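Local coordinates for fibrillarin-like rRNA/tRNA 2'-O-methyltransferase (PDB 4DF3), which probably transfers methyl groups from S-adenosylmethionine to ribose 2'-hydroxyls of rRNA and tRNA, at sites chosen by a guide RNA, at residues A[57-61]-A[217-221]; A[37-41]-A[89-94]; A[178-184]-A[223-229]; A[184-189]-A[213-217]. The protein carries 2 engineered substitutions. All coordinates share one frame; numbering follows the deposited sequence.

Contacts 3 and 2 are the more buried pair, while contacts 1 and 4 are only partly buried. Contact 3 joins two strands of the seven-stranded sheet by regular backbone bonds and apolar side chains. Contact 4 lies beside it, about 8 Å away between centres, and shares Ala184; there one histidine links a short helix to the edge strand 211-216. Contact 1 shares Leu217 with contact 4 and packs two loops through aromatic rings and a water. Contact 2 lies on the opposite side of the chain's centre from contacts 3 and 4. It pairs a tyrosine with the helix that binds S-adenosylmethionine, and Thr91 there meets Ser60 of contact 1.

Contact 1 (A[57-61]-A[217-221]); sequences AYRSK and LDPFD
This is a loop-to-loop contact, led by aromatic rings, between the loop leading into helix 61-67 and the loop that joins strands 211-216 and 224-229. Tyr58 and Phe220 form a T-shaped pair. The edge of Phe220 points at the face of Tyr58, with CD1 over the ring centre. The centroids are 4.8 Å apart and the planes meet at 63°. Phe220 CG is anti to its carbonyl carbon (chi1 -58°), which leaves one ring face over Ala57. Ala57 CB makes a CH-pi contact there, 3.8 Å from the centroid of the Phe220 ring. Phe220 is thus held at both face and edge. At the far end of the tyrosine, Tyr58 OH lies 3.5 Å from Pro219 CG; the peptide bond before this proline is cis. A water donates to Ala57 O at 2.7 Å and, weakly, to Phe220 O, so it bridges the two backbones. Lys61 closes the other end of the contact. Its CB packs on Leu217 CD1 at 3.8 Å, and the two side chains cross at about a right angle. Lys61 NZ is 4.4 Å from Asp221 OD2, too far for a salt bridge; the salt-bridge partner of Lys61 is Asp154, a binding residue for S-adenosylmethionine, and Lys61 itself touches that ligand. Asp221 has its stronger partner in His224. Ala57 and Phe220 also touch helix 61-67, through Ala63 and Ala64, while Leu217 reaches Met226 on strand 224-229.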
loop_
_atom_site.group_PDB
_atom_site.type_symbol
_atom_site.label_atom_id
_atom_site.label_comp_id
_atom_site.label_asym_id
_atom_site.label_seq_id
_atom_site.Cartn_x
_atom_site.Cartn_y
_atom_site.Cartn_z
ATOM N N ALA A 57 2.635 -4.012 -10.607
ATOM C CA ALA A 57 2.079 -2.720 -10.466
ATOM C C ALA A 57 0.698 -2.600 -11.127
ATOM O O ALA A 57 -0.047 -1.647 -10.861
ATOM C CB ALA A 57 3.063 -1.683 -11.075
ATOM N N TYR A 58 0.348 -3.552 -12.015
ATOM C CA TYR A 58 -0.987 -3.546 -12.593
ATOM C C TYR A 58 -2.008 -4.118 -11.666
ATOM O O TYR A 58 -3.187 -3.994 -11.979
ATOM C CB TYR A 58 -1.085 -4.348 -13.938
ATOM C CG TYR A 58 -0.367 -3.615 -15.067
ATOM C CD1 TYR A 58 -1.013 -2.583 -15.759
ATOM C CD2 TYR A 58 0.951 -3.954 -15.434
ATOM C CE1 TYR A 58 -0.422 -1.867 -16.847
ATOM C CE2 TYR A 58 1.602 -3.221 -16.504
ATOM C CZ TYR A 58 0.889 -2.192 -17.229
ATOM O OH TYR A 58 1.497 -1.460 -18.268
ATOM N N ARG A 59 -1.583 -4.684 -10.536
ATOM C CA ARG A 59 -2.521 -5.220 -9.512
ATOM C C ARG A 59 -2.379 -4.526 -8.136
ATOM O O ARG A 59 -3.177 -4.806 -7.180
ATOM C CB ARG A 59 -2.226 -6.684 -9.281
ATOM C CG ARG A 59 -2.358 -7.589 -10.506
ATOM C CD ARG A 59 -3.856 -7.820 -10.963
ATOM N NE ARG A 59 -4.758 -8.147 -9.846
ATOM C CZ ARG A 59 -4.835 -9.323 -9.196
ATOM N NH1 ARG A 59 -4.085 -10.376 -9.549
ATOM N NH2 ARG A 59 -5.683 -9.441 -8.163
ATOM N N SER A 60 -1.391 -3.640 -8.049
ATOM C CA SER A 60 -1.184 -2.941 -6.753
ATOM C C SER A 60 -0.838 -1.510 -6.935
ATOM O O SER A 60 0.260 -1.160 -7.529
ATOM C CB SER A 60 -0.050 -3.654 -5.965
ATOM O OG SER A 60 0.343 -2.891 -4.791
ATOM N N LYS A 61 -1.692 -0.650 -6.359
ATOM C CA LYS A 61 -1.453 0.785 -6.592
ATOM C C LYS A 61 -0.157 1.341 -6.004
ATOM O O LYS A 61 0.466 2.307 -6.570
ATOM C CB LYS A 61 -2.657 1.584 -6.099
ATOM C CG LYS A 61 -3.930 1.408 -6.985
ATOM C CD LYS A 61 -5.037 2.294 -6.388
ATOM C CE LYS A 61 -6.476 1.909 -6.785
ATOM N NZ LYS A 61 -6.962 0.705 -6.040
ATOM N N LEU A 217 -1.129 7.226 -11.719
ATOM C CA LEU A 217 -0.764 5.839 -11.847
ATOM C C LEU A 217 -0.898 5.256 -13.246
ATOM O O LEU A 217 -0.651 4.096 -13.432
ATOM C CB LEU A 217 -1.555 4.973 -10.840
ATOM C CG LEU A 217 -1.369 5.436 -9.403
ATOM C CD1 LEU A 217 -2.225 4.532 -8.386
ATOM C CD2 LEU A 217 0.187 5.580 -8.961
ATOM N N ASP A 218 -1.279 6.077 -14.227
ATOM C CA ASP A 218 -1.460 5.554 -15.566
ATOM C C ASP A 218 -0.127 5.013 -16.101
ATOM O O ASP A 218 0.895 5.646 -15.860
ATOM C CB ASP A 218 -1.929 6.695 -16.462
ATOM C CG ASP A 218 -2.036 6.280 -17.905
ATOM O OD1 ASP A 218 -3.072 5.703 -18.238
ATOM O OD2 ASP A 218 -1.074 6.467 -18.647
ATOM N N PRO A 219 -0.145 3.847 -16.817
ATOM C CA PRO A 219 -1.298 3.022 -17.193
ATOM C C PRO A 219 -1.569 1.887 -16.265
ATOM O O PRO A 219 -2.401 1.051 -16.575
ATOM C CB PRO A 219 -0.826 2.424 -18.560
ATOM C CG PRO A 219 0.613 1.966 -18.183
ATOM C CD PRO A 219 1.110 3.275 -17.384
ATOM N N PHE A 220 -0.794 1.763 -15.201
ATOM C CA PHE A 220 -0.999 0.685 -14.210
ATOM C C PHE A 220 -2.395 0.763 -13.593
ATOM O O PHE A 220 -3.086 -0.276 -13.385
ATOM C CB PHE A 220 0.075 0.786 -13.118
ATOM C CG PHE A 220 1.489 0.699 -13.627
ATOM C CD1 PHE A 220 1.957 -0.473 -14.239
ATOM C CD2 PHE A 220 2.329 1.787 -13.487
ATOM C CE1 PHE A 220 3.239 -0.558 -14.683
ATOM C CE2 PHE A 220 3.598 1.730 -13.947
ATOM C CZ PHE A 220 4.066 0.499 -14.548
ATOM N N ASP A 221 -2.808 1.992 -13.316
ATOM C CA ASP A 221 -4.202 2.298 -12.997
ATOM C C ASP A 221 -4.546 3.644 -13.636
ATOM O O ASP A 221 -3.985 4.668 -13.292
ATOM C CB ASP A 221 -4.432 2.316 -11.472
ATOM C CG ASP A 221 -5.907 2.418 -11.105
ATOM O OD1 ASP A 221 -6.611 3.349 -11.528
ATOM O OD2 ASP A 221 -6.412 1.570 -10.364
HETATM O O HOH W 1 -2.548 -0.751 -10.313
#

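Contact 2 (A[37-41]-A[89-94]); sequences QRVYG and GTTASH. With SAM (S-adenosylmethionine), chain C.
The loop 37-41 meets the first turn of helix 90-99 with its backbone at a distance, Tyr40 and Thr90 being nearest at 6.5 Å between CA atoms. Side chains span this gap. Tyr40 OH and His94 NE2 share a short hydrogen bond of 2.6 Å, in which either could be the donor. The two rings meet rim to rim with planes at 74°, and NE2 lies in the plane of the tyrosine ring. On the other side of the histidine, ND1 bonds to Thr30 and the ring stacks with Trp55, which would fix its rotation. Thr90 CG2 sits over the centre of one Tyr40 face, a CH-pi contact of 3.8 Å to the ring centroid. Tyr40 CG stands between its backbone N and carbonyl carbon (chi1 56°), and from there the ring crosses Thr90 at about a right angle. Val39 CG2 adds an apolar touch on Ser93 CB at 3.8 Å. Ser93 OG donates to Thr90 O at 2.8 Å, within the helix turn, and also bonds to Arg53. Thr91 takes no part in the loop contact and serves the ligand: its OG1 donates to SAM O at 2.6 Å, and its N makes a weak bond to SAM OXT. Thr90 also touches this carboxylate. A helix start that follows a glycine, here Gly89, and holds the carboxylate of S-adenosylmethionine is characteristic of Rossmann-like methyltransferases.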
loop_
_atom_site.group_PDB
_atom_site.type_symbol
_atom_site.label_atom_id
_atom_site.label_comp_id
_atom_site.label_asym_id
_atom_site.label_seq_id
_atom_site.Cartn_x
_atom_site.Cartn_y
_atom_site.Cartn_z
ATOM N N GLN A 37 4.472 -19.679 -0.411
ATOM C CA GLN A 37 3.061 -19.263 -0.489
ATOM C C GLN A 37 2.846 -18.110 -1.459
ATOM O O GLN A 37 3.663 -17.194 -1.562
ATOM C CB GLN A 37 2.489 -18.931 0.911
ATOM C CG GLN A 37 2.791 -19.992 1.992
ATOM C CD GLN A 37 1.603 -20.941 2.337
ATOM O OE1 GLN A 37 0.721 -21.208 1.509
ATOM N NE2 GLN A 37 1.603 -21.451 3.561
ATOM N N ARG A 38 1.728 -18.181 -2.162
ATOM C CA ARG A 38 1.383 -17.278 -3.247
ATOM C C ARG A 38 -0.010 -16.646 -2.973
ATOM O O ARG A 38 -1.016 -17.376 -2.826
ATOM C CB ARG A 38 1.423 -18.097 -4.558
ATOM C CG ARG A 38 0.938 -17.408 -5.854
ATOM C CD ARG A 38 0.677 -18.410 -7.011
ATOM N NE ARG A 38 1.788 -18.485 -7.972
ATOM C CZ ARG A 38 2.778 -19.387 -7.949
ATOM N NH1 ARG A 38 2.834 -20.329 -7.006
ATOM N NH2 ARG A 38 3.725 -19.347 -8.883
ATOM N N VAL A 39 -0.079 -15.308 -2.934
ATOM C CA VAL A 39 -1.308 -14.575 -2.500
ATOM C C VAL A 39 -2.368 -14.286 -3.585
ATOM O O VAL A 39 -3.576 -14.469 -3.355
ATOM C CB VAL A 39 -0.954 -13.228 -1.721
ATOM C CG1 VAL A 39 -2.172 -12.305 -1.564
ATOM C CG2 VAL A 39 -0.309 -13.516 -0.378
ATOM N N TYR A 40 -1.942 -13.800 -4.747
ATOM C CA TYR A 40 -2.888 -13.449 -5.820
ATOM C C TYR A 40 -2.459 -13.951 -7.209
ATOM O O TYR A 40 -2.573 -13.229 -8.223
ATOM C CB TYR A 40 -3.124 -11.937 -5.822
ATOM C CG TYR A 40 -1.882 -11.090 -5.945
ATOM C CD1 TYR A 40 -1.558 -10.492 -7.162
ATOM C CD2 TYR A 40 -1.069 -10.817 -4.833
ATOM C CE1 TYR A 40 -0.423 -9.673 -7.290
ATOM C CE2 TYR A 40 0.061 -10.020 -4.948
ATOM C CZ TYR A 40 0.390 -9.450 -6.167
ATOM O OH TYR A 40 1.517 -8.607 -6.343
ATOM N N GLY A 41 -1.974 -15.189 -7.246
ATOM C CA GLY A 41 -1.381 -15.744 -8.452
ATOM C C GLY A 41 -0.182 -14.937 -8.930
ATOM O O GLY A 41 0.091 -14.888 -10.157
ATOM N N GLY A 89 -5.906 -8.402 0.445
ATOM C CA GLY A 89 -4.538 -8.440 0.889
ATOM C C GLY A 89 -3.463 -8.327 -0.183
ATOM O O GLY A 89 -2.287 -8.463 0.128
ATOM N N THR A 90 -3.851 -8.076 -1.430
ATOM C CA THR A 90 -2.853 -7.904 -2.510
ATOM C C THR A 90 -1.678 -6.956 -2.181
ATOM O O THR A 90 -0.500 -7.378 -2.146
ATOM C CB THR A 90 -3.550 -7.460 -3.784
ATOM O OG1 THR A 90 -4.351 -8.560 -4.270
ATOM C CG2 THR A 90 -2.502 -7.149 -4.835
ATOM N N THR A 91 -1.977 -5.679 -1.921
ATOM C CA THR A 91 -0.922 -4.711 -1.635
ATOM C C THR A 91 -0.419 -4.962 -0.204
ATOM O O THR A 91 0.793 -4.814 0.082
ATOM C CB THR A 91 -1.452 -3.272 -1.808
ATOM O OG1 THR A 91 -1.875 -3.093 -3.195
ATOM C CG2 THR A 91 -0.381 -2.276 -1.396
ATOM N N ALA A 92 -1.342 -5.293 0.714
ATOM C CA ALA A 92 -0.883 -5.531 2.104
ATOM C C ALA A 92 0.108 -6.687 2.170
ATOM O O ALA A 92 0.978 -6.697 3.037
ATOM C CB ALA A 92 -2.068 -5.771 3.038
ATOM N N SER A 93 0.012 -7.666 1.273
ATOM C CA SER A 93 0.941 -8.796 1.408
ATOM C C SER A 93 2.375 -8.319 1.144
ATOM O O SER A 93 3.341 -8.799 1.755
ATOM C CB SER A 93 0.596 -9.966 0.428
ATOM O OG SER A 93 0.718 -9.574 -0.948
ATOM N N HIS A 94 2.529 -7.428 0.172
ATOM C CA HIS A 94 3.844 -6.849 -0.042
ATOM C C HIS A 94 4.291 -5.927 1.085
ATOM O O HIS A 94 5.525 -5.926 1.420
ATOM C CB HIS A 94 3.914 -6.138 -1.431
ATOM C CG HIS A 94 3.736 -7.103 -2.575
ATOM N ND1 HIS A 94 4.752 -7.904 -3.068
ATOM C CD2 HIS A 94 2.632 -7.396 -3.295
ATOM C CE1 HIS A 94 4.259 -8.676 -4.028
ATOM N NE2 HIS A 94 2.981 -8.366 -4.200
HETATM N N SAM C . -6.091 -1.714 -1.199
HETATM C CA SAM C . -6.461 -2.944 -1.958
HETATM C C SAM C . -5.209 -3.391 -2.719
HETATM O O SAM C . -4.377 -2.556 -3.130
HETATM O OXT SAM C . -5.022 -4.586 -2.922
HETATM C CB SAM C . -7.619 -2.696 -2.985
HETATM C CG SAM C . -8.735 -2.033 -2.195
HETATM S SD SAM C . -10.392 -2.111 -2.933
HETATM C CE SAM C . -10.025 -0.770 -4.094
HETATM C "C5'" SAM C . -11.375 -1.176 -1.704
HETATM C "C4'" SAM C . -11.857 -2.029 -0.526
HETATM O "O4'" SAM C . -12.304 -1.243 0.577
HETATM C "C3'" SAM C . -13.014 -2.980 -0.798
HETATM O "O3'" SAM C . -12.516 -4.279 -0.461
HETATM C "C2'" SAM C . -14.209 -2.475 0.026
HETATM O "O2'" SAM C . -14.995 -3.528 0.538
HETATM C "C1'" SAM C . -13.523 -1.732 1.165
HETATM N N9 SAM C . -14.250 -0.551 1.669
HETATM C C8 SAM C . -15.022 0.402 0.993
HETATM N N7 SAM C . -15.494 1.318 1.925
HETATM C C5 SAM C . -15.053 0.965 3.140
HETATM C C6 SAM C . -15.210 1.542 4.390
HETATM N N6 SAM C . -15.958 2.686 4.639
HETATM N N1 SAM C . -14.529 0.847 5.380
HETATM C C2 SAM C . -13.762 -0.301 5.289
HETATM N N3 SAM C . -13.619 -0.850 4.027
HETATM C C4 SAM C . -14.280 -0.227 3.014
#

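Contact 3 (A[178-184]-A[223-229]); sequences MLMAIKA and DHAMIYA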
loop_
_atom_site.group_PDB
_atom_site.type_symbol
_atom_site.label_atom_id
_atom_site.label_comp_id
_atom_site.label_asym_id
_atom_site.label_seq_id
_atom_site.Cartn_x
_atom_site.Cartn_y
_atom_site.Cartn_z
ATOM N N MET A 178 1.240 9.241 5.241
ATOM C CA MET A 178 -0.129 8.936 4.809
ATOM C C MET A 178 -0.071 8.775 3.319
ATOM O O MET A 178 0.420 9.683 2.591
ATOM C CB MET A 178 -1.041 10.163 5.158
ATOM C CG MET A 178 -2.576 9.946 5.029
ATOM S SD MET A 178 -3.087 9.722 3.322
ATOM C CE MET A 178 -2.664 11.283 2.660
ATOM N N LEU A 179 -0.451 7.588 2.838
ATOM C CA LEU A 179 -0.539 7.351 1.405
ATOM C C LEU A 179 -2.002 7.108 1.119
ATOM O O LEU A 179 -2.662 6.267 1.755
ATOM C CB LEU A 179 0.257 6.100 1.036
ATOM C CG LEU A 179 1.789 6.278 1.100
ATOM C CD1 LEU A 179 2.443 4.847 1.185
ATOM C CD2 LEU A 179 2.302 7.056 -0.161
ATOM N N MET A 180 -2.510 7.861 0.160
ATOM C CA MET A 180 -3.979 7.794 -0.195
ATOM C C MET A 180 -4.154 7.630 -1.739
ATOM O O MET A 180 -3.642 8.431 -2.522
ATOM C CB MET A 180 -4.803 9.007 0.310
ATOM C CG MET A 180 -6.316 8.738 0.121
ATOM S SD MET A 180 -7.259 10.169 0.736
ATOM C CE MET A 180 -7.293 11.314 -0.609
ATOM N N ALA A 181 -4.757 6.528 -2.154
ATOM C CA ALA A 181 -5.173 6.386 -3.556
ATOM C C ALA A 181 -6.443 7.209 -3.778
ATOM O O ALA A 181 -7.471 6.985 -3.131
ATOM C CB ALA A 181 -5.466 4.913 -3.854
ATOM N N ILE A 182 -6.391 8.121 -4.738
ATOM C CA ILE A 182 -7.491 9.023 -5.039
ATOM C C ILE A 182 -7.919 8.842 -6.520
ATOM O O ILE A 182 -7.047 8.704 -7.393
ATOM C CB ILE A 182 -7.044 10.520 -4.776
ATOM C CG1 ILE A 182 -8.241 11.465 -4.936
ATOM C CG2 ILE A 182 -5.880 10.963 -5.608
ATOM C CD1 ILE A 182 -7.880 12.934 -4.467
ATOM N N LYS A 183 -9.236 8.878 -6.776
ATOM C CA LYS A 183 -9.729 8.912 -8.153
ATOM C C LYS A 183 -9.239 10.185 -8.763
ATOM O O LYS A 183 -9.447 11.264 -8.209
ATOM C CB LYS A 183 -11.264 8.868 -8.128
ATOM C CG LYS A 183 -11.854 8.211 -9.329
ATOM C CD LYS A 183 -11.894 6.676 -9.119
ATOM C CE LYS A 183 -12.516 5.859 -10.284
ATOM N NZ LYS A 183 -13.654 6.476 -11.038
ATOM N N ALA A 184 -8.542 10.084 -9.895
ATOM C CA ALA A 184 -7.955 11.209 -10.525
ATOM C C ALA A 184 -7.652 10.882 -11.991
ATOM O O ALA A 184 -7.291 9.750 -12.336
ATOM C CB ALA A 184 -6.578 11.619 -9.830
ATOM N N ASP A 223 -7.159 5.428 -13.595
ATOM C CA ASP A 223 -8.149 6.271 -12.957
ATOM C C ASP A 223 -7.777 6.799 -11.568
ATOM O O ASP A 223 -8.618 7.380 -10.927
ATOM C CB ASP A 223 -9.482 5.544 -12.870
ATOM C CG ASP A 223 -10.001 5.199 -14.217
ATOM O OD1 ASP A 223 -9.771 6.011 -15.116
ATOM O OD2 ASP A 223 -10.585 4.128 -14.398
ATOM N N HIS A 224 -6.540 6.618 -11.134
ATOM C CA HIS A 224 -6.122 7.000 -9.765
ATOM C C HIS A 224 -4.744 7.653 -9.736
ATOM O O HIS A 224 -3.911 7.382 -10.634
ATOM C CB HIS A 224 -6.093 5.765 -8.839
ATOM C CG HIS A 224 -7.447 5.197 -8.567
ATOM N ND1 HIS A 224 -8.051 4.269 -9.384
ATOM C CD2 HIS A 224 -8.290 5.390 -7.516
ATOM C CE1 HIS A 224 -9.235 3.939 -8.871
ATOM N NE2 HIS A 224 -9.379 4.575 -7.716
ATOM N N ALA A 225 -4.495 8.441 -8.697
ATOM C CA ALA A 225 -3.174 8.936 -8.377
ATOM C C ALA A 225 -2.905 8.449 -6.965
ATOM O O ALA A 225 -3.835 8.125 -6.214
ATOM C CB ALA A 225 -3.213 10.510 -8.402
ATOM N N MET A 226 -1.661 8.472 -6.565
ATOM C CA MET A 226 -1.262 8.260 -5.165
ATOM C C MET A 226 -0.793 9.545 -4.503
ATOM O O MET A 226 0.158 10.190 -5.005
ATOM C CB MET A 226 -0.172 7.180 -5.175
ATOM C CG MET A 226 0.345 6.777 -3.691
ATOM S SD MET A 226 -1.019 5.909 -2.853
ATOM C CE MET A 226 -0.845 4.296 -3.687
ATOM N N ILE A 227 -1.486 9.934 -3.422
ATOM C CA ILE A 227 -1.114 11.157 -2.705
ATOM C C ILE A 227 -0.240 10.702 -1.533
ATOM O O ILE A 227 -0.594 9.739 -0.856
ATOM C CB ILE A 227 -2.355 11.840 -2.126
ATOM C CG1 ILE A 227 -3.194 12.419 -3.268
ATOM C CG2 ILE A 227 -1.915 13.015 -1.159
ATOM C CD1 ILE A 227 -4.591 12.765 -2.814
ATOM N N TYR A 228 0.885 11.395 -1.319
ATOM C CA TYR A 228 1.791 11.074 -0.220
ATOM C C TYR A 228 1.941 12.322 0.668
ATOM O O TYR A 228 2.305 13.410 0.175
ATOM C CB TYR A 228 3.160 10.622 -0.818
ATOM C CG TYR A 228 4.266 10.503 0.138
ATOM C CD1 TYR A 228 4.062 10.034 1.436
ATOM C CD2 TYR A 228 5.584 10.785 -0.273
ATOM C CE1 TYR A 228 5.103 9.863 2.330
ATOM C CE2 TYR A 228 6.656 10.634 0.615
ATOM C CZ TYR A 228 6.418 10.187 1.932
ATOM O OH TYR A 228 7.483 10.008 2.819
ATOM N N ALA A 229 1.595 12.200 1.949
ATOM C CA ALA A 229 1.621 13.362 2.842
ATOM C C ALA A 229 2.250 12.956 4.201
ATOM O O ALA A 229 2.339 11.750 4.532
ATOM C CB ALA A 229 0.290 13.943 3.006
#
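Ile182 and Ile227 form the apolar centre. Ile227 CD1 lies 3.6 Å from Ile182 CG2 and also touches Ile182 CD1. Met180 runs beside Ile227, pointing the same way, and its CE meets Ile227 CD1 at 3.8 Å. Met178 CE packs on Ala229 CB on the same face, and Ala225 CB meets Ile182 CG2. On the reverse face Leu179 CD2 touches Tyr228 CB at 3.7 Å and Met226 CG, near Ala181. The strands run antiparallel, with an angle of 150° between their directions. Met178-Ala229, Met180-Ile227 and Ile182-Ala225 are hydrogen-bonded pairs; Ile227 N to Met180 O is 2.8 Å. The last bond runs from Ala184 N to Asp223 O at 2.9 Å. At this polar end Lys183 bends at chi2 (85°), which brings its CD to 3.6 Å from His224 NE2. His224 CB and CD2 also lie against Ile182 O, and its ND1 bonds to Asp221. An alanine at His224 is likely to leave Asp221 without this partner and open a gap beside the Lys183 chain. The two strands lie between 148-153 and 211-216 in the mixed sheet. Strand 224-229 runs antiparallel to both 176-183 and 211-216; a reversed last strand inserted at this place is the hallmark of the Rossmann-like methyltransferase sheet. Helix 195-206 covers the isoleucine face through Tyr197 and Ile201, while helix 61-67 covers Ala181 and Met226 on the other.

Contact 4 (A[184-189]-A[213-217]); sequences ARSIDV and DVVHL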
loop_
_atom_site.group_PDB
_atom_site.type_symbol
_atom_site.label_atom_id
_atom_site.label_comp_id
_atom_site.label_asym_id
_atom_site.label_seq_id
_atom_site.Cartn_x
_atom_site.Cartn_y
_atom_site.Cartn_z
ATOM N N ALA A 184 -8.542 10.084 -9.895
ATOM C CA ALA A 184 -7.955 11.209 -10.525
ATOM C C ALA A 184 -7.652 10.882 -11.991
ATOM O O ALA A 184 -7.291 9.750 -12.336
ATOM C CB ALA A 184 -6.578 11.619 -9.830
ATOM N N ARG A 185 -7.833 11.889 -12.843
ATOM C CA ARG A 185 -7.427 11.773 -14.259
ATOM C C ARG A 185 -6.018 12.286 -14.415
ATOM O O ARG A 185 -5.531 13.022 -13.578
ATOM C CB ARG A 185 -8.361 12.595 -15.129
ATOM C CG ARG A 185 -9.777 12.012 -15.193
ATOM C CD ARG A 185 -10.837 13.088 -15.637
ATOM N NE ARG A 185 -10.769 14.295 -14.794
ATOM C CZ ARG A 185 -11.455 15.417 -15.013
ATOM N NH1 ARG A 185 -12.298 15.493 -16.041
ATOM N NH2 ARG A 185 -11.301 16.464 -14.205
ATOM N N SER A 186 -5.347 11.927 -15.519
ATOM C CA SER A 186 -3.987 12.382 -15.666
ATOM C C SER A 186 -3.991 13.928 -15.512
ATOM O O SER A 186 -3.078 14.486 -14.836
ATOM C CB SER A 186 -3.459 11.973 -17.027
ATOM O OG SER A 186 -2.062 12.229 -17.042
ATOM N N ILE A 187 -4.973 14.594 -16.137
ATOM C CA ILE A 187 -5.031 16.079 -16.137
ATOM C C ILE A 187 -5.199 16.699 -14.742
ATOM O O ILE A 187 -4.753 17.818 -14.501
ATOM C CB ILE A 187 -6.080 16.647 -17.046
ATOM C CG1 ILE A 187 -7.509 16.193 -16.633
ATOM C CG2 ILE A 187 -5.768 16.228 -18.504
ATOM C CD1 ILE A 187 -8.580 17.091 -17.414
ATOM N N ASP A 188 -5.782 15.944 -13.817
ATOM C CA ASP A 188 -5.847 16.458 -12.430
ATOM C C ASP A 188 -4.450 16.663 -11.803
ATOM O O ASP A 188 -4.238 17.591 -10.993
ATOM C CB ASP A 188 -6.624 15.478 -11.565
ATOM C CG ASP A 188 -8.078 15.455 -11.902
ATOM O OD1 ASP A 188 -8.692 16.505 -12.008
ATOM O OD2 ASP A 188 -8.639 14.391 -12.028
ATOM N N VAL A 189 -3.508 15.798 -12.166
ATOM C CA VAL A 189 -2.143 15.839 -11.678
ATOM C C VAL A 189 -1.319 16.815 -12.461
ATOM O O VAL A 189 -0.556 17.575 -11.887
ATOM C CB VAL A 189 -1.496 14.397 -11.637
ATOM C CG1 VAL A 189 -0.020 14.452 -11.020
ATOM C CG2 VAL A 189 -2.398 13.539 -10.627
ATOM N N ASP A 213 4.128 14.518 -2.089
ATOM C CA ASP A 213 4.248 14.057 -3.492
ATOM C C ASP A 213 2.869 13.585 -3.973
ATOM O O ASP A 213 2.006 13.215 -3.146
ATOM C CB ASP A 213 5.290 12.931 -3.659
ATOM C CG ASP A 213 5.834 12.811 -5.086
ATOM O OD1 ASP A 213 5.588 13.669 -5.938
ATOM O OD2 ASP A 213 6.461 11.803 -5.408
ATOM N N VAL A 214 2.657 13.660 -5.293
ATOM C CA VAL A 214 1.466 13.084 -5.914
ATOM C C VAL A 214 1.920 12.532 -7.240
ATOM O O VAL A 214 2.577 13.252 -8.022
ATOM C CB VAL A 214 0.306 14.093 -6.185
ATOM C CG1 VAL A 214 -1.064 13.297 -6.773
ATOM C CG2 VAL A 214 -0.081 14.813 -4.930
ATOM N N VAL A 215 1.603 11.269 -7.515
ATOM C CA VAL A 215 1.895 10.731 -8.826
ATOM C C VAL A 215 0.641 10.084 -9.412
ATOM O O VAL A 215 -0.057 9.338 -8.737
ATOM C CB VAL A 215 3.123 9.715 -8.926
ATOM C CG1 VAL A 215 4.486 10.451 -8.644
ATOM C CG2 VAL A 215 2.908 8.410 -8.059
ATOM N N HIS A 216 0.378 10.366 -10.692
ATOM C CA HIS A 216 -0.668 9.634 -11.352
ATOM C C HIS A 216 -0.208 8.197 -11.707
ATOM O O HIS A 216 0.983 7.983 -11.975
ATOM C CB HIS A 216 -1.165 10.414 -12.602
ATOM C CG HIS A 216 -2.493 9.912 -13.087
ATOM N ND1 HIS A 216 -2.601 8.838 -13.951
ATOM C CD2 HIS A 216 -3.762 10.280 -12.796
ATOM C CE1 HIS A 216 -3.860 8.532 -14.127
ATOM N NE2 HIS A 216 -4.596 9.432 -13.491
ATOM N N LEU A 217 -1.129 7.226 -11.719
ATOM C CA LEU A 217 -0.764 5.839 -11.847
ATOM C C LEU A 217 -0.898 5.256 -13.246
ATOM O O LEU A 217 -0.651 4.096 -13.432
ATOM C CB LEU A 217 -1.555 4.973 -10.840
ATOM C CG LEU A 217 -1.369 5.436 -9.403
ATOM C CD1 LEU A 217 -2.225 4.532 -8.386
ATOM C CD2 LEU A 217 0.187 5.580 -8.961
#
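His216 NE2 donates to Ala184 O at 2.9 Å, the one hydrogen bond across this contact. The oxygen lies near the ring plane, but the donor stands above the carbonyl plane and the N-H...O angle is a bent 144°. At its other nitrogen, ND1, the ring bonds to the backbone of Asp218. His216 CG is anti to the backbone N (chi1 -163°), and this sends the ring across to the start of helix 186-190. Ser186 CA covers one ring face, 3.7 Å from the ring centroid of His216, in a CH-pi contact. The histidine thus ties an edge strand of the Rossmann-like sheet, 211-216, to the turn that leaves strand 176-183. A leucine at His216 would probably leave Ala184 O without its side-chain donor and Asp218 N without its ring acceptor. Further along, Val189 CG2 rests on His216 CB at 3.9 Å and meets Val214 CG1 at 4.1 Å. The helix start has its own support: Asp188 OD2 accepts from Arg185 N at 2.8 Å, and its carboxylate forms a long salt bridge with the Arg185 guanidinium. Tyr197 of helix 195-206 touches Ala184, Val189 and Val214.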